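Local coordinates for protein 6-carboxyhexanoate--CoA ligase (Aquifex aeolicus, PDB 5TVA) that belongs to the BioW family of CoA ligases and holds coenzyme A and adenosine monophosphate in neighbouring pockets, at residues R7-K12 against F45-V50; V134-F139 against F168-C173. All coordinates share one frame; numbering follows the deposited sequence.

Overall arrangement
Contact 2 is the core contact: its centre lies about 8 Å from the centre of the chain, against about 18 Å for contact 1, which is partly buried and runs out to the surface. Both touch the same coenzyme A, although their centres are about 20 Å apart, and they meet directly where Arg7 CZ packs on His138 CE1 at 3.6 Å. Their chemistry follows their place. Contact 1 joins two strands of the three-stranded antiparallel sheet by a backbone ladder and sets positive side chains against the ligand's diphosphate. Contact 2 fastens the loop 134-139, which also borders adenosine monophosphate, to helix 158-173 through two side-chain hydrogen bonds within the buried interior.

Contact 1. Residues R7-K12 against F45-V50; sequences RMRAQK and FMNVKV. With COA (coenzyme A), chain D.
Strands 7-12 and 45-50 run antiparallel, axes 4.7 Å apart at closest approach, directions 171° apart. Arg7 with Lys49 and Arg9 with Asn47 form complete hydrogen-bonded pairs; Arg7 N to Lys49 O, at 2.8 Å, is nearly straight. In the Gln11-Phe45 pair, Gln11 N to Phe45 O stays strong, while the return bond from Phe45 N to Gln11 O is weak, at 3.4 Å.

The face bearing Met8, Ala10, Met46 and Val48 is apolar. Met8 and Met46 cross obliquely, CG to CG at 3.9 Å, while Leu36 and Leu37 of helix 29-37 pack on Met8 and Met46 respectively.

On the other face packing is close around buried Arg7 and around Arg9. The Arg9 CG takes the crowded position between backbone N and carbonyl carbon (chi1 68°), then the chain extends alongside Asn47. The guanidinium stacks alongside the Asn47 amide, the planes 24° apart, with Asn47 CB over the centre of one face and C4B of coenzyme A over the opposite face, toward the rim. The edge bonds in plane, Arg9 NH1 to COA O4A at 3.1 Å. Lys49, bent at chi3 and chi4, lays CE over the centre of the Arg7 guanidinium, 3.5 Å above its plane, and sends NZ to COA O2A at 3.0 Å. Arg7 and Lys49 are like charges, probably made tolerable by the phosphates and the Arg7-Glu51 salt bridge. One water accepts from Asn47 ND2; a second accepts from Arg7 NE at 2.6 Å and donates to Lys49 O, bridging the two strands.

The far end is looser: Phe45 is exposed, its ring edge facing Arg9 NH2, with partly exposed Gln11 lying alongside. This is the central-to-edge pairing of a three-stranded antiparallel sheet whose cationic face grips the coenzyme A diphosphate.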
ATOM      1  N   ARG A   7      12.876 -10.295  -1.302  1.00 35.50           N
ATOM      2  CA  ARG A   7      11.428 -10.349  -1.492  1.00 39.83           C
ATOM      3  C   ARG A   7      10.905 -11.728  -1.141  1.00 37.70           C
ATOM      4  O   ARG A   7      11.392 -12.725  -1.677  1.00 37.23           O
ATOM      5  CB  ARG A   7      11.023 -10.020  -2.933  1.00 32.84           C
ATOM      6  CG  ARG A   7      11.144  -8.557  -3.315  1.00 39.45           C
ATOM      7  CD  ARG A   7      10.828  -8.351  -4.821  1.00 40.21           C
ATOM      8  NE  ARG A   7      11.989  -8.675  -5.651  1.00 49.06           N
ATOM      9  CZ  ARG A   7      11.995  -8.763  -6.991  1.00 54.17           C
ATOM     10  NH1 ARG A   7      10.883  -8.567  -7.698  1.00 49.31           N
ATOM     11  NH2 ARG A   7      13.126  -9.051  -7.631  1.00 47.16           N
ATOM     12  N   MET A   8       9.881 -11.772  -0.283  1.00 39.04           N
ATOM     13  CA  MET A   8       9.256 -13.014   0.150  1.00 32.42           C
ATOM     14  C   MET A   8       7.767 -12.966  -0.152  1.00 32.92           C
ATOM     15  O   MET A   8       7.116 -11.947   0.073  1.00 34.88           O
ATOM     16  CB  MET A   8       9.483 -13.233   1.654  1.00 34.66           C
ATOM     17  CG  MET A   8       8.853 -14.526   2.258  1.00 31.81           C
ATOM     18  SD  MET A   8       7.075 -14.453   2.649  1.00 36.73           S
ATOM     19  CE  MET A   8       7.055 -13.198   3.932  1.00 30.87           C
ATOM     20  N   ARG A   9       7.234 -14.069  -0.667  1.00 33.41           N
ATOM     21  CA  ARG A   9       5.798 -14.299  -0.752  1.00 32.15           C
ATOM     22  C   ARG A   9       5.519 -15.724  -0.298  1.00 34.27           C
ATOM     23  O   ARG A   9       6.366 -16.610  -0.460  1.00 34.41           O
ATOM     24  CB  ARG A   9       5.279 -14.099  -2.169  1.00 37.85           C
ATOM     25  CG  ARG A   9       5.788 -15.157  -3.141  1.00 36.85           C
ATOM     26  CD  ARG A   9       5.364 -14.841  -4.552  1.00 43.12           C
ATOM     27  NE  ARG A   9       5.498 -15.992  -5.438  1.00 45.10           N
ATOM     28  CZ  ARG A   9       6.513 -16.156  -6.280  1.00 45.43           C
ATOM     29  NH1 ARG A   9       7.470 -15.237  -6.349  1.00 48.23           N
ATOM     30  NH2 ARG A   9       6.577 -17.229  -7.048  1.00 44.96           N
ATOM     31  N   ALA A  10       4.338 -15.942   0.285  1.00 37.81           N
ATOM     32  CA  ALA A  10       3.972 -17.255   0.817  1.00 38.66           C
ATOM     33  C   ALA A  10       2.497 -17.518   0.568  1.00 40.94           C
ATOM     34  O   ALA A  10       1.674 -16.603   0.657  1.00 42.28           O
ATOM     35  CB  ALA A  10       4.278 -17.377   2.315  1.00 41.02           C
ATOM     36  N   GLN A  11       2.178 -18.765   0.225  1.00 41.01           N
ATOM     37  CA  GLN A  11       0.826 -19.207  -0.078  1.00 45.74           C
ATOM     38  C   GLN A  11       0.400 -20.293   0.900  1.00 48.74           C
ATOM     39  O   GLN A  11       1.227 -20.973   1.516  1.00 46.54           O
ATOM     40  CB  GLN A  11       0.700 -19.758  -1.515  1.00 43.83           C
ATOM     41  CG  GLN A  11       0.684 -18.694  -2.579  1.00 50.66           C
ATOM     42  CD  GLN A  11       0.526 -19.263  -3.970  1.00 61.70           C
ATOM     43  OE1 GLN A  11       0.906 -20.410  -4.236  1.00 62.61           O
ATOM     44  NE2 GLN A  11      -0.054 -18.466  -4.872  1.00 64.50           N
ATOM     45  N   LYS A  12      -0.912 -20.454   1.023  1.00 51.10           N
ATOM     46  CA  LYS A  12      -1.502 -21.567   1.751  1.00 51.70           C
ATOM     47  C   LYS A  12      -2.794 -21.932   1.044  1.00 54.46           C
ATOM     48  O   LYS A  12      -3.660 -21.072   0.865  1.00 58.94           O
ATOM     49  CB  LYS A  12      -1.763 -21.222   3.216  1.00 47.39           C
ATOM     50  CG  LYS A  12      -1.646 -22.443   4.099  1.00 57.01           C
ATOM     51  CD  LYS A  12      -2.711 -22.494   5.191  1.00 70.88           C
ATOM     52  CE  LYS A  12      -2.760 -23.870   5.877  1.00 75.14           C
ATOM     53  NZ  LYS A  12      -4.162 -24.302   6.211  1.00 77.17           N
ATOM     54  N   PHE A  45       3.739 -23.047   0.571  1.00 39.77           N
ATOM     55  CA  PHE A  45       4.714 -22.645  -0.438  1.00 42.62           C
ATOM     56  C   PHE A  45       5.249 -21.272  -0.069  1.00 41.60           C
ATOM     57  O   PHE A  45       4.479 -20.390   0.313  1.00 40.26           O
ATOM     58  CB  PHE A  45       4.117 -22.597  -1.854  1.00 39.42           C
ATOM     59  CG  PHE A  45       5.061 -22.045  -2.895  1.00 42.44           C
ATOM     60  CD1 PHE A  45       6.055 -22.838  -3.453  1.00 45.69           C
ATOM     61  CD2 PHE A  45       4.965 -20.720  -3.309  1.00 47.55           C
ATOM     62  CE1 PHE A  45       6.923 -22.322  -4.427  1.00 47.36           C
ATOM     63  CE2 PHE A  45       5.825 -20.202  -4.278  1.00 43.77           C
ATOM     64  CZ  PHE A  45       6.809 -20.999  -4.826  1.00 44.48           C
ATOM     65  N   MET A  46       6.569 -21.102  -0.168  1.00 40.07           N
ATOM     66  CA  MET A  46       7.190 -19.799   0.023  1.00 39.43           C
ATOM     67  C   MET A  46       8.293 -19.596  -1.006  1.00 36.49           C
ATOM     68  O   MET A  46       9.067 -20.511  -1.291  1.00 34.26           O
ATOM     69  CB  MET A  46       7.764 -19.635   1.433  1.00 34.10           C
ATOM     70  CG  MET A  46       8.491 -18.318   1.620  1.00 31.81           C
ATOM     71  SD  MET A  46       9.439 -18.269   3.154  1.00 37.18           S
ATOM     72  CE  MET A  46       8.072 -18.142   4.294  1.00 34.44           C
ATOM     73  N   ASN A  47       8.358 -18.397  -1.563  1.00 35.24           N
ATOM     74  CA  ASN A  47       9.449 -18.014  -2.447  1.00 33.40           C
ATOM     75  C   ASN A  47      10.183 -16.834  -1.841  1.00 31.16           C
ATOM     76  O   ASN A  47       9.554 -15.906  -1.318  1.00 33.78           O
ATOM     77  CB  ASN A  47       8.946 -17.637  -3.847  1.00 35.03           C
ATOM     78  CG  ASN A  47      10.050 -17.695  -4.893  1.00 35.78           C
ATOM     79  OD1 ASN A  47      10.391 -18.776  -5.368  1.00 40.41           O
ATOM     80  ND2 ASN A  47      10.613 -16.543  -5.255  1.00 34.17           N
ATOM     81  N   VAL A  48      11.510 -16.889  -1.880  1.00 30.19           N
ATOM     82  CA  VAL A  48      12.362 -15.775  -1.478  1.00 29.56           C
ATOM     83  C   VAL A  48      13.298 -15.431  -2.640  1.00 35.16           C
ATOM     84  O   VAL A  48      13.986 -16.319  -3.158  1.00 36.11           O
ATOM     85  CB  VAL A  48      13.175 -16.131  -0.222  1.00 32.82           C
ATOM     86  CG1 VAL A  48      14.050 -14.957   0.197  1.00 31.25           C
ATOM     87  CG2 VAL A  48      12.231 -16.609   0.938  1.00 30.27           C
ATOM     88  N   LYS A  49      13.339 -14.150  -3.034  1.00 29.65           N
ATOM     89  CA  LYS A  49      14.276 -13.642  -4.043  1.00 36.80           C
ATOM     90  C   LYS A  49      15.268 -12.679  -3.414  1.00 33.23           C
ATOM     91  O   LYS A  49      14.868 -11.700  -2.777  1.00 42.81           O
ATOM     92  CB  LYS A  49      13.550 -12.912  -5.186  1.00 35.50           C
ATOM     93  CG  LYS A  49      12.578 -13.759  -5.947  1.00 36.18           C
ATOM     94  CD  LYS A  49      12.161 -13.097  -7.261  1.00 45.26           C
ATOM     95  CE  LYS A  49      10.988 -12.183  -7.081  1.00 44.03           C
ATOM     96  NZ  LYS A  49       9.995 -12.349  -8.184  1.00 46.03           N
ATOM     97  N   VAL A  50      16.556 -12.929  -3.618  1.00 32.65           N
ATOM     98  CA  VAL A  50      17.611 -12.009  -3.213  1.00 34.95           C
ATOM     99  C   VAL A  50      18.277 -11.456  -4.470  1.00 40.57           C
ATOM    100  O   VAL A  50      18.847 -12.211  -5.270  1.00 38.75           O
ATOM    101  CB  VAL A  50      18.639 -12.689  -2.311  1.00 36.50           C
ATOM    102  CG1 VAL A  50      19.638 -11.653  -1.797  1.00 36.97           C
ATOM    103  CG2 VAL A  50      17.929 -13.407  -1.174  1.00 39.43           C
TER
HETATM  104  N1A COA D 302      -0.810 -10.431  -3.264  1.00 47.84           N
HETATM  105  C2A COA D 302      -1.249 -11.486  -3.968  1.00 47.13           C
HETATM  106  N3A COA D 302      -0.433 -12.193  -4.740  1.00 52.55           N
HETATM  107  C4A COA D 302       0.864 -11.849  -4.860  1.00 53.84           C
HETATM  108  C5A COA D 302       1.360 -10.756  -4.145  1.00 50.56           C
HETATM  109  C6A COA D 302       0.450 -10.046  -3.322  1.00 45.52           C
HETATM  110  N6A COA D 302       0.946  -8.842  -2.540  1.00 43.92           N
HETATM  111  N7A COA D 302       2.662 -10.630  -4.411  1.00 48.49           N
HETATM  112  C8A COA D 302       2.994 -11.587  -5.257  1.00 52.15           C
HETATM  113  N9A COA D 302       1.928 -12.350  -5.510  1.00 53.69           N
HETATM  114  C1B COA D 302       2.034 -13.449  -6.513  1.00 53.30           C
HETATM  115  C2B COA D 302       1.142 -14.223  -6.975  1.00 55.28           C
HETATM  116  O2B COA D 302      -0.130 -13.575  -7.301  1.00 61.09           O
HETATM  117  C3B COA D 302       1.986 -14.375  -8.415  1.00 58.58           C
HETATM  118  O3B COA D 302       1.876 -13.087  -9.078  1.00 53.70           O
HETATM  119  P3B COA D 302       1.004 -12.673 -10.454  1.00 61.90           P
HETATM  120  O7A COA D 302       1.904 -11.796 -11.269  1.00 52.62           O
HETATM  121  O8A COA D 302       0.565 -13.859 -11.258  1.00 66.21           O
HETATM  122  O9A COA D 302      -0.221 -11.873 -10.098  1.00 57.00           O
HETATM  123  C4B COA D 302       3.211 -14.637  -8.056  1.00 55.90           C
HETATM  124  O4B COA D 302       3.287 -14.353  -6.519  1.00 50.90           O
HETATM  125  C5B COA D 302       4.348 -13.783  -8.796  1.00 48.50           C
HETATM  126  O5B COA D 302       4.451 -12.515  -8.245  1.00 52.43           O
HETATM  127  P1A COA D 302       5.876 -11.648  -8.096  1.00 56.90           P
HETATM  128  O1A COA D 302       5.707 -10.291  -8.792  1.00 52.73           O
HETATM  129  O2A COA D 302       7.077 -12.381  -8.645  1.00 54.62           O
HETATM  130  O3A COA D 302       6.090 -11.337  -6.493  1.00 55.38           O
HETATM  131  P2A COA D 302       7.539 -11.017  -5.696  1.00 55.22           P
HETATM  132  O4A COA D 302       8.187 -12.381  -5.425  1.00 45.84           O
HETATM  133  O5A COA D 302       8.508 -10.228  -6.591  1.00 56.07           O
HETATM  134  O6A COA D 302       7.158 -10.211  -4.262  1.00 61.05           O
HETATM  135  CBP COA D 302       5.865  -8.627  -2.682  1.00 58.05           C
HETATM  136  CCP COA D 302       6.176  -9.129  -4.182  1.00 58.51           C
HETATM  137  CDP COA D 302       5.029  -9.701  -1.938  1.00 46.70           C
HETATM  138  CEP COA D 302       7.186  -8.571  -1.884  1.00 45.01           C
HETATM  139  CAP COA D 302       5.103  -7.190  -2.697  1.00 48.32           C
HETATM  140  OAP COA D 302       3.735  -7.302  -2.567  1.00 49.13           O
HETATM  141  C9P COA D 302       5.530  -6.184  -1.591  1.00 50.56           C
HETATM  142  O9P COA D 302       6.407  -5.368  -1.779  1.00 56.64           O
HETATM  143  N8P COA D 302       4.869  -6.188  -0.289  1.00 57.09           N
HETATM  144  C7P COA D 302       5.279  -5.248   0.804  1.00 52.76           C
HETATM  145  C6P COA D 302       4.167  -4.289   1.204  1.00 54.34           C
HETATM  146  C5P COA D 302       2.878  -4.968   1.788  1.00 61.21           C
HETATM  147  O5P COA D 302       2.369  -5.881   1.257  1.00 60.99           O
HETATM  148  N4P COA D 302       2.299  -4.407   3.036  1.00 56.68           N
HETATM  149  C3P COA D 302       1.068  -5.060   3.643  1.00 68.73           C
HETATM  150  C2P COA D 302       0.466  -4.093   4.669  1.00 65.73           C
HETATM  151  S1P COA D 302       0.242  -2.528   3.767  1.00 65.91           S
HETATM  152  O   HOH W   1       9.681 -14.007  -3.958  1.00 39.84           O
HETATM  153  O   HOH W   2      14.320  -9.361  -4.608  1.00 44.80           O

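Contact 2. Residues V134-F139 against F168-C173. With COA (coenzyme A), chain D.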
ATOM      1  N   VAL A 134      -1.640  -3.420 -10.294  1.00 37.09           N
ATOM      2  CA  VAL A 134      -0.217  -3.109 -10.240  1.00 38.54           C
ATOM      3  C   VAL A 134       0.231  -3.180  -8.780  1.00 34.83           C
ATOM      4  O   VAL A 134      -0.511  -2.794  -7.871  1.00 37.00           O
ATOM      5  CB  VAL A 134       0.049  -1.729 -10.878  1.00 35.95           C
ATOM      6  CG1 VAL A 134       1.511  -1.372 -10.823  1.00 32.94           C
ATOM      7  CG2 VAL A 134      -0.411  -1.767 -12.320  1.00 46.27           C
ATOM      8  N   ARG A 135       1.434  -3.693  -8.558  1.00 34.41           N
ATOM      9  CA  ARG A 135       1.988  -3.881  -7.229  1.00 40.64           C
ATOM     10  C   ARG A 135       3.131  -2.906  -7.030  1.00 37.77           C
ATOM     11  O   ARG A 135       4.065  -2.880  -7.837  1.00 35.34           O
ATOM     12  CB  ARG A 135       2.505  -5.307  -7.032  1.00 41.39           C
ATOM     13  CG  ARG A 135       1.560  -6.286  -6.374  1.00 42.30           C
ATOM     14  CD  ARG A 135       2.203  -7.678  -6.379  1.00 46.28           C
ATOM     15  NE  ARG A 135       1.397  -8.624  -7.138  1.00 54.55           N
ATOM     16  CZ  ARG A 135       1.780  -9.284  -8.227  1.00 55.80           C
ATOM     17  NH1 ARG A 135       3.002  -9.156  -8.733  1.00 51.97           N
ATOM     18  NH2 ARG A 135       0.914 -10.095  -8.809  1.00 58.33           N
ATOM     19  N   THR A 136       3.059  -2.115  -5.956  1.00 35.38           N
ATOM     20  CA  THR A 136       4.206  -1.319  -5.536  1.00 36.14           C
ATOM     21  C   THR A 136       5.222  -2.233  -4.868  1.00 34.81           C
ATOM     22  O   THR A 136       4.864  -2.996  -3.963  1.00 35.87           O
ATOM     23  CB  THR A 136       3.766  -0.231  -4.553  1.00 32.57           C
ATOM     24  OG1 THR A 136       2.766   0.604  -5.146  1.00 30.94           O
ATOM     25  CG2 THR A 136       4.948   0.607  -4.100  1.00 32.72           C
ATOM     26  N   ILE A 137       6.486  -2.174  -5.313  1.00 32.66           N
ATOM     27  CA  ILE A 137       7.564  -3.012  -4.778  1.00 30.54           C
ATOM     28  C   ILE A 137       8.837  -2.182  -4.725  1.00 34.27           C
ATOM     29  O   ILE A 137       8.846  -0.999  -5.079  1.00 32.63           O
ATOM     30  CB  ILE A 137       7.799  -4.315  -5.587  1.00 34.02           C
ATOM     31  CG1 ILE A 137       8.223  -4.043  -7.034  1.00 34.65           C
ATOM     32  CG2 ILE A 137       6.548  -5.255  -5.560  1.00 30.72           C
ATOM     33  CD1 ILE A 137       8.883  -5.274  -7.673  1.00 30.63           C
ATOM     34  N   HIS A 138       9.917  -2.808  -4.249  1.00 35.97           N
ATOM     35  CA  HIS A 138      11.256  -2.205  -4.269  1.00 40.64           C
ATOM     36  C   HIS A 138      11.294  -0.910  -3.464  1.00 38.76           C
ATOM     37  O   HIS A 138      11.821   0.118  -3.907  1.00 37.31           O
ATOM     38  CB  HIS A 138      11.743  -1.960  -5.700  1.00 32.96           C
ATOM     39  CG  HIS A 138      12.164  -3.200  -6.420  1.00 39.84           C
ATOM     40  ND1 HIS A 138      12.477  -4.374  -5.769  1.00 43.28           N
ATOM     41  CD2 HIS A 138      12.354  -3.441  -7.737  1.00 39.27           C
ATOM     42  CE1 HIS A 138      12.827  -5.289  -6.655  1.00 43.16           C
ATOM     43  NE2 HIS A 138      12.765  -4.746  -7.858  1.00 42.90           N
ATOM     44  N   PHE A 139      10.717  -0.971  -2.270  1.00 34.99           N
ATOM     45  CA  PHE A 139      10.735   0.125  -1.314  1.00 34.12           C
ATOM     46  C   PHE A 139      11.021  -0.462   0.059  1.00 34.57           C
ATOM     47  O   PHE A 139      10.657  -1.608   0.336  1.00 31.51           O
ATOM     48  CB  PHE A 139       9.394   0.892  -1.304  1.00 29.63           C
ATOM     49  CG  PHE A 139       8.267   0.092  -0.768  1.00 32.07           C
ATOM     50  CD1 PHE A 139       7.989   0.077   0.623  1.00 34.36           C
ATOM     51  CD2 PHE A 139       7.495  -0.682  -1.613  1.00 30.59           C
ATOM     52  CE1 PHE A 139       6.963  -0.709   1.145  1.00 27.18           C
ATOM     53  CE2 PHE A 139       6.459  -1.442  -1.113  1.00 34.27           C
ATOM     54  CZ  PHE A 139       6.195  -1.468   0.295  1.00 32.72           C
ATOM     55  N   PHE A 168       4.245   6.107   0.849  1.00 35.10           N
ATOM     56  CA  PHE A 168       5.155   7.195   0.588  1.00 36.13           C
ATOM     57  C   PHE A 168       5.853   6.976  -0.738  1.00 38.81           C
ATOM     58  O   PHE A 168       6.060   7.939  -1.487  1.00 36.67           O
ATOM     59  CB  PHE A 168       6.152   7.382   1.720  1.00 32.46           C
ATOM     60  CG  PHE A 168       6.948   8.624   1.559  1.00 37.33           C
ATOM     61  CD1 PHE A 168       6.353   9.860   1.768  1.00 42.95           C
ATOM     62  CD2 PHE A 168       8.263   8.574   1.115  1.00 36.81           C
ATOM     63  CE1 PHE A 168       7.069  11.034   1.580  1.00 46.09           C
ATOM     64  CE2 PHE A 168       8.979   9.738   0.924  1.00 42.79           C
ATOM     65  CZ  PHE A 168       8.386  10.971   1.159  1.00 43.52           C
ATOM     66  N   LYS A 169       6.167   5.710  -1.065  1.00 36.42           N
ATOM     67  CA  LYS A 169       6.713   5.413  -2.382  1.00 39.84           C
ATOM     68  C   LYS A 169       5.718   5.766  -3.478  1.00 37.64           C
ATOM     69  O   LYS A 169       6.095   6.378  -4.479  1.00 36.89           O
ATOM     70  CB  LYS A 169       7.126   3.944  -2.493  1.00 36.33           C
ATOM     71  CG  LYS A 169       8.341   3.746  -3.432  1.00 33.21           C
ATOM     72  CD  LYS A 169       8.082   2.745  -4.552  1.00 31.92           C
ATOM     73  CE  LYS A 169       9.341   2.543  -5.376  1.00 33.69           C
ATOM     74  NZ  LYS A 169       9.186   1.492  -6.422  1.00 33.04           N
ATOM     75  N   ASN A 170       4.446   5.378  -3.307  1.00 34.51           N
ATOM     76  CA  ASN A 170       3.421   5.714  -4.291  1.00 37.68           C
ATOM     77  C   ASN A 170       3.407   7.213  -4.568  1.00 39.18           C
ATOM     78  O   ASN A 170       3.525   7.643  -5.719  1.00 36.42           O
ATOM     79  CB  ASN A 170       2.043   5.248  -3.814  1.00 36.18           C
ATOM     80  CG  ASN A 170       1.926   3.736  -3.762  1.00 37.73           C
ATOM     81  OD1 ASN A 170       2.757   3.025  -4.317  1.00 35.31           O
ATOM     82  ND2 ASN A 170       0.891   3.238  -3.085  1.00 37.24           N
ATOM     83  N   LEU A 171       3.318   8.022  -3.511  1.00 37.66           N
ATOM     84  CA  LEU A 171       3.309   9.474  -3.678  1.00 41.71           C
ATOM     85  C   LEU A 171       4.614   9.981  -4.280  1.00 40.14           C
ATOM     86  O   LEU A 171       4.603  10.910  -5.093  1.00 43.11           O
ATOM     87  CB  LEU A 171       3.039  10.166  -2.342  1.00 39.30           C
ATOM     88  CG  LEU A 171       1.725   9.768  -1.667  1.00 42.07           C
ATOM     89  CD1 LEU A 171       1.562  10.501  -0.324  1.00 38.29           C
ATOM     90  CD2 LEU A 171       0.544  10.023  -2.607  1.00 42.42           C
ATOM     91  N   PHE A 172       5.748   9.391  -3.897  1.00 34.21           N
ATOM     92  CA  PHE A 172       7.005   9.802  -4.508  1.00 36.13           C
ATOM     93  C   PHE A 172       7.033   9.468  -5.999  1.00 40.64           C
ATOM     94  O   PHE A 172       7.611  10.221  -6.795  1.00 38.49           O
ATOM     95  CB  PHE A 172       8.177   9.147  -3.781  1.00 35.81           C
ATOM     96  CG  PHE A 172       9.490   9.317  -4.478  1.00 39.02           C
ATOM     97  CD1 PHE A 172      10.233  10.477  -4.304  1.00 36.50           C
ATOM     98  CD2 PHE A 172       9.988   8.316  -5.322  1.00 40.85           C
ATOM     99  CE1 PHE A 172      11.457  10.637  -4.968  1.00 42.67           C
ATOM    100  CE2 PHE A 172      11.209   8.475  -5.995  1.00 38.34           C
ATOM    101  CZ  PHE A 172      11.947   9.630  -5.812  1.00 34.31           C
ATOM    102  N   CYS A 173       6.409   8.356  -6.388  1.00 37.84           N
ATOM    103  CA  CYS A 173       6.382   7.907  -7.768  1.00 36.14           C
ATOM    104  C   CYS A 173       5.384   8.667  -8.633  1.00 41.26           C
ATOM    105  O   CYS A 173       5.379   8.474  -9.855  1.00 40.22           O
ATOM    106  CB  CYS A 173       6.074   6.411  -7.800  1.00 35.88           C
ATOM    107  SG  CYS A 173       7.521   5.416  -7.475  1.00 38.20           S
TER
HETATM  108  N1A COA D 302      -0.810 -10.431  -3.264  1.00 47.84           N
HETATM  109  C2A COA D 302      -1.249 -11.486  -3.968  1.00 47.13           C
HETATM  110  N3A COA D 302      -0.433 -12.193  -4.740  1.00 52.55           N
HETATM  111  C4A COA D 302       0.864 -11.849  -4.860  1.00 53.84           C
HETATM  112  C5A COA D 302       1.360 -10.756  -4.145  1.00 50.56           C
HETATM  113  C6A COA D 302       0.450 -10.046  -3.322  1.00 45.52           C
HETATM  114  N6A COA D 302       0.946  -8.842  -2.540  1.00 43.92           N
HETATM  115  N7A COA D 302       2.662 -10.630  -4.411  1.00 48.49           N
HETATM  116  C8A COA D 302       2.994 -11.587  -5.257  1.00 52.15           C
HETATM  117  N9A COA D 302       1.928 -12.350  -5.510  1.00 53.69           N
HETATM  118  C1B COA D 302       2.034 -13.449  -6.513  1.00 53.30           C
HETATM  119  C2B COA D 302       1.142 -14.223  -6.975  1.00 55.28           C
HETATM  120  O2B COA D 302      -0.130 -13.575  -7.301  1.00 61.09           O
HETATM  121  C3B COA D 302       1.986 -14.375  -8.415  1.00 58.58           C
HETATM  122  O3B COA D 302       1.876 -13.087  -9.078  1.00 53.70           O
HETATM  123  P3B COA D 302       1.004 -12.673 -10.454  1.00 61.90           P
HETATM  124  O7A COA D 302       1.904 -11.796 -11.269  1.00 52.62           O
HETATM  125  O8A COA D 302       0.565 -13.859 -11.258  1.00 66.21           O
HETATM  126  O9A COA D 302      -0.221 -11.873 -10.098  1.00 57.00           O
HETATM  127  C4B COA D 302       3.211 -14.637  -8.056  1.00 55.90           C
HETATM  128  O4B COA D 302       3.287 -14.353  -6.519  1.00 50.90           O
HETATM  129  C5B COA D 302       4.348 -13.783  -8.796  1.00 48.50           C
HETATM  130  O5B COA D 302       4.451 -12.515  -8.245  1.00 52.43           O
HETATM  131  P1A COA D 302       5.876 -11.648  -8.096  1.00 56.90           P
HETATM  132  O1A COA D 302       5.707 -10.291  -8.792  1.00 52.73           O
HETATM  133  O2A COA D 302       7.077 -12.381  -8.645  1.00 54.62           O
HETATM  134  O3A COA D 302       6.090 -11.337  -6.493  1.00 55.38           O
HETATM  135  P2A COA D 302       7.539 -11.017  -5.696  1.00 55.22           P
HETATM  136  O4A COA D 302       8.187 -12.381  -5.425  1.00 45.84           O
HETATM  137  O5A COA D 302       8.508 -10.228  -6.591  1.00 56.07           O
HETATM  138  O6A COA D 302       7.158 -10.211  -4.262  1.00 61.05           O
HETATM  139  CBP COA D 302       5.865  -8.627  -2.682  1.00 58.05           C
HETATM  140  CCP COA D 302       6.176  -9.129  -4.182  1.00 58.51           C
HETATM  141  CDP COA D 302       5.029  -9.701  -1.938  1.00 46.70           C
HETATM  142  CEP COA D 302       7.186  -8.571  -1.884  1.00 45.01           C
HETATM  143  CAP COA D 302       5.103  -7.190  -2.697  1.00 48.32           C
HETATM  144  OAP COA D 302       3.735  -7.302  -2.567  1.00 49.13           O
HETATM  145  C9P COA D 302       5.530  -6.184  -1.591  1.00 50.56           C
HETATM  146  O9P COA D 302       6.407  -5.368  -1.779  1.00 56.64           O
HETATM  147  N8P COA D 302       4.869  -6.188  -0.289  1.00 57.09           N
HETATM  148  C7P COA D 302       5.279  -5.248   0.804  1.00 52.76           C
HETATM  149  C6P COA D 302       4.167  -4.289   1.204  1.00 54.34           C
HETATM  150  C5P COA D 302       2.878  -4.968   1.788  1.00 61.21           C
HETATM  151  O5P COA D 302       2.369  -5.881   1.257  1.00 60.99           O
HETATM  152  N4P COA D 302       2.299  -4.407   3.036  1.00 56.68           N
HETATM  153  C3P COA D 302       1.068  -5.060   3.643  1.00 68.73           C
HETATM  154  C2P COA D 302       0.466  -4.093   4.669  1.00 65.73           C
HETATM  155  S1P COA D 302       0.242  -2.528   3.767  1.00 65.91           S
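Thr136 turns OG1 anti to its carbonyl carbon (chi1 -57°), and Asn170 places CG likewise (chi1 -67°), so the side chains cross obliquely with hydroxyl and amide oxygen together. Thr136 OG1 donates to Asn170 OD1 at 2.6 Å, in the carbonyl plane and on a lone pair. Lys169, bent at chi2 (-125°), slides past Thr136 in the opposite direction, CD to Thr136 CG2 at 3.8 Å, while its CG lies 3.7 Å from Phe139 CB. Lys169 NZ donates a hydrogen bond to Ile137 O at 2.9 Å, nearly along the C=O axis. Cys230 O and Lys234 O also accept, so backbone carbonyls meet the buried ammonium and probably help to stabilise its charge.

Thr136 N bonds adenosine monophosphate, Arg135 CD lies 3.6 Å from COA N7A, and the Phe139 ring meets COA C6P edge-on, CZ to C6P at 3.6 Å.

The loop lies against helix 158-173, which itself contributes Arg159 and Leu166 to the adenosine monophosphate pocket. Tyr217 of strand 214-219 shares the Thr136 hydroxyl, Leu231 of helix 224-233 packs on Thr136 and Asn170, the Cys173-Cys230 disulfide ties the two helices, and Phe139 opens strand 139-141 of the parallel sheet.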